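Local coordinates for protein Cel44C (Paenibacillus polymyxa, PDB 2YIH) that hydrolyses xyloglucan and other beta-1,4-glucans as an endo-acting glycoside hydrolase of family 44, this chain being the family 44 part of a longer, multi-domain protein, at residues F258-L263 against K342-K347. The protein carries 8 engineered substitutions. Residues are numbered along the deposited sequence; the frame is centred on the assembly and turned at random.
Sequences FVDYYL and KQSVDK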
loop_
_atom_site.group_PDB
_atom_site.type_symbol
_atom_site.label_atom_id
_atom_site.label_comp_id
_atom_site.label_asym_id
_atom_site.label_seq_id
_atom_site.Cartn_x
_atom_site.Cartn_y
_atom_site.Cartn_z
ATOM N N PHE A 258 -19.481 5.823 3.436
ATOM C CA PHE A 258 -18.659 7.030 3.659
ATOM C C PHE A 258 -17.698 7.301 2.480
ATOM O O PHE A 258 -17.400 8.456 2.163
ATOM C CB PHE A 258 -17.893 6.916 5.010
ATOM C CG PHE A 258 -16.899 8.013 5.220
ATOM C CD1 PHE A 258 -17.316 9.283 5.577
ATOM C CD2 PHE A 258 -15.553 7.819 4.872
ATOM C CE1 PHE A 258 -16.378 10.366 5.637
ATOM C CE2 PHE A 258 -14.619 8.859 4.923
ATOM C CZ PHE A 258 -15.024 10.158 5.288
ATOM N N VAL A 259 -17.208 6.229 1.854
ATOM C CA VAL A 259 -16.325 6.344 0.680
ATOM C C VAL A 259 -16.941 7.359 -0.303
ATOM O O VAL A 259 -16.261 8.273 -0.760
ATOM C CB VAL A 259 -16.153 4.960 -0.019
ATOM C CG1 VAL A 259 -15.534 5.099 -1.459
ATOM C CG2 VAL A 259 -15.318 4.008 0.869
ATOM N N ASP A 260 -18.239 7.206 -0.587
ATOM C CA ASP A 260 -18.933 8.086 -1.542
ATOM C C ASP A 260 -19.078 9.511 -1.038
ATOM O O ASP A 260 -18.848 10.466 -1.796
ATOM C CB ASP A 260 -20.332 7.528 -1.855
ATOM C CG ASP A 260 -20.271 6.237 -2.653
ATOM O OD1 ASP A 260 -19.217 5.943 -3.258
ATOM O OD2 ASP A 260 -21.260 5.481 -2.633
ATOM N N TYR A 261 -19.425 9.654 0.248
ATOM C CA TYR A 261 -19.554 10.986 0.850
ATOM C C TYR A 261 -18.233 11.754 0.720
ATOM O O TYR A 261 -18.206 12.929 0.349
ATOM C CB TYR A 261 -19.989 10.879 2.333
ATOM C CG TYR A 261 -19.885 12.183 3.117
ATOM C CD1 TYR A 261 -20.951 13.083 3.154
ATOM C CD2 TYR A 261 -18.737 12.500 3.865
ATOM C CE1 TYR A 261 -20.846 14.286 3.878
ATOM C CE2 TYR A 261 -18.633 13.691 4.589
ATOM C CZ TYR A 261 -19.691 14.577 4.589
ATOM O OH TYR A 261 -19.602 15.748 5.280
ATOM N N TYR A 262 -17.145 11.089 1.087
ATOM C CA TYR A 262 -15.826 11.725 1.042
ATOM C C TYR A 262 -15.442 12.145 -0.380
ATOM O O TYR A 262 -15.008 13.272 -0.612
ATOM C CB TYR A 262 -14.778 10.786 1.611
ATOM C CG TYR A 262 -13.357 11.341 1.646
ATOM C CD1 TYR A 262 -12.892 12.075 2.758
ATOM C CD2 TYR A 262 -12.447 11.020 0.629
ATOM C CE1 TYR A 262 -11.587 12.532 2.801
ATOM C CE2 TYR A 262 -11.160 11.454 0.670
ATOM C CZ TYR A 262 -10.728 12.186 1.767
ATOM O OH TYR A 262 -9.435 12.555 1.820
ATOM N N LEU A 263 -15.626 11.235 -1.331
ATOM C CA LEU A 263 -15.278 11.517 -2.721
ATOM C C LEU A 263 -16.075 12.697 -3.257
ATOM O O LEU A 263 -15.510 13.638 -3.826
ATOM C CB LEU A 263 -15.481 10.278 -3.594
ATOM C CG LEU A 263 -14.439 9.181 -3.401
ATOM C CD1 LEU A 263 -15.001 7.837 -3.821
ATOM C CD2 LEU A 263 -13.166 9.511 -4.172
ATOM N N LYS A 342 -13.293 1.082 -7.034
ATOM C CA LYS A 342 -13.179 1.744 -8.331
ATOM C C LYS A 342 -14.509 2.319 -8.859
ATOM O O LYS A 342 -14.538 3.438 -9.417
ATOM C CB LYS A 342 -12.532 0.809 -9.368
ATOM C CG LYS A 342 -12.334 1.463 -10.744
ATOM C CD LYS A 342 -11.820 0.443 -11.791
ATOM C CE LYS A 342 -11.570 1.079 -13.160
ATOM N N GLN A 343 -15.600 1.600 -8.621
ATOM C CA GLN A 343 -16.933 2.017 -9.026
ATOM C C GLN A 343 -17.269 3.345 -8.338
ATOM O O GLN A 343 -17.725 4.286 -8.986
ATOM C CB GLN A 343 -17.956 0.935 -8.659
ATOM C CG GLN A 343 -19.397 1.217 -9.048
ATOM C CD GLN A 343 -20.411 0.462 -8.166
ATOM O OE1 GLN A 343 -21.525 0.932 -7.946
ATOM N NE2 GLN A 343 -20.022 -0.716 -7.672
ATOM N N SER A 344 -16.922 3.454 -7.055
ATOM C CA SER A 344 -17.184 4.673 -6.305
ATOM C C SER A 344 -16.300 5.820 -6.753
ATOM O O SER A 344 -16.775 6.950 -6.891
ATOM C CB SER A 344 -17.032 4.433 -4.794
ATOM O OG SER A 344 -18.184 3.775 -4.299
ATOM N N VAL A 345 -15.011 5.551 -6.927
ATOM C CA VAL A 345 -14.086 6.602 -7.341
ATOM C C VAL A 345 -14.484 7.164 -8.709
ATOM O O VAL A 345 -14.606 8.390 -8.898
ATOM C CB VAL A 345 -12.630 6.128 -7.367
ATOM C CG1 VAL A 345 -11.772 7.195 -8.001
ATOM C CG2 VAL A 345 -12.131 5.801 -5.961
ATOM N N ASP A 346 -14.786 6.272 -9.646
ATOM C CA ASP A 346 -15.137 6.715 -11.003
ATOM C C ASP A 346 -16.421 7.531 -11.069
ATOM O O ASP A 346 -16.483 8.516 -11.815
ATOM C CB ASP A 346 -15.212 5.534 -11.975
ATOM C CG ASP A 346 -13.852 4.910 -12.250
ATOM O OD1 ASP A 346 -12.788 5.450 -11.850
ATOM O OD2 ASP A 346 -13.844 3.800 -12.827
ATOM N N LYS A 347 -17.412 7.157 -10.258
ATOM C CA LYS A 347 -18.650 7.899 -10.125
ATOM C C LYS A 347 -18.525 9.238 -9.398
ATOM O O LYS A 347 -19.053 10.243 -9.866
ATOM C CB LYS A 347 -19.701 7.065 -9.421
ATOM C CG LYS A 347 -21.014 7.791 -9.268
ATOM C CD LYS A 347 -22.127 6.879 -8.796
ATOM C CE LYS A 347 -23.315 7.729 -8.333
ATOM N NZ LYS A 347 -24.627 7.256 -8.833
HETATM O O HOH W 1 -21.355 3.505 -4.494
#
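Ser344 and Asp260 meet tip to tip where two outer helices of the barrel run side by side in nearly the same direction, their short axes 9.5 Å apart and 24° from parallel. The serine hydroxyl OG donates to Asp260 OD1 over 2.6 Å, entering on the syn lone pair, the side facing the other carboxylate oxygen. The CB of Asp260 leaves its helix neither toward nor away from the partner, but with CG beside the backbone N (chi1 -69°) the carboxylate comes across to the serine. One water closes a small ring, donating to Asp260 OD2 at 2.7 Å and to Ser344 OG. Arg340 and Trp257 also bond to that hydroxyl, so several partners fix its rotation. Beside this polar cluster the contact turns apolar: Val259 CG1 lies 3.7 Å from Ser344 CB, and Leu263 sets CD1 against the backbone of the facing helix, 3.7 Å from Ser344 O and 3.8 Å from Val345 CA. Val345 CG2 touches the same methyl more loosely, at 4.1 Å. Phe281 of barrel strand 280-285 touches Val259, Leu263 and Val345, so both helices pack on the same strand of the TIM barrel. An alanine in place of Asp260 would probably leave the serine hydroxyl without its acceptor and the bridging water less firmly held. Chemically, a modest apolar contact thus accompanies a buried carboxylate met by a neutral hydroxyl and a water.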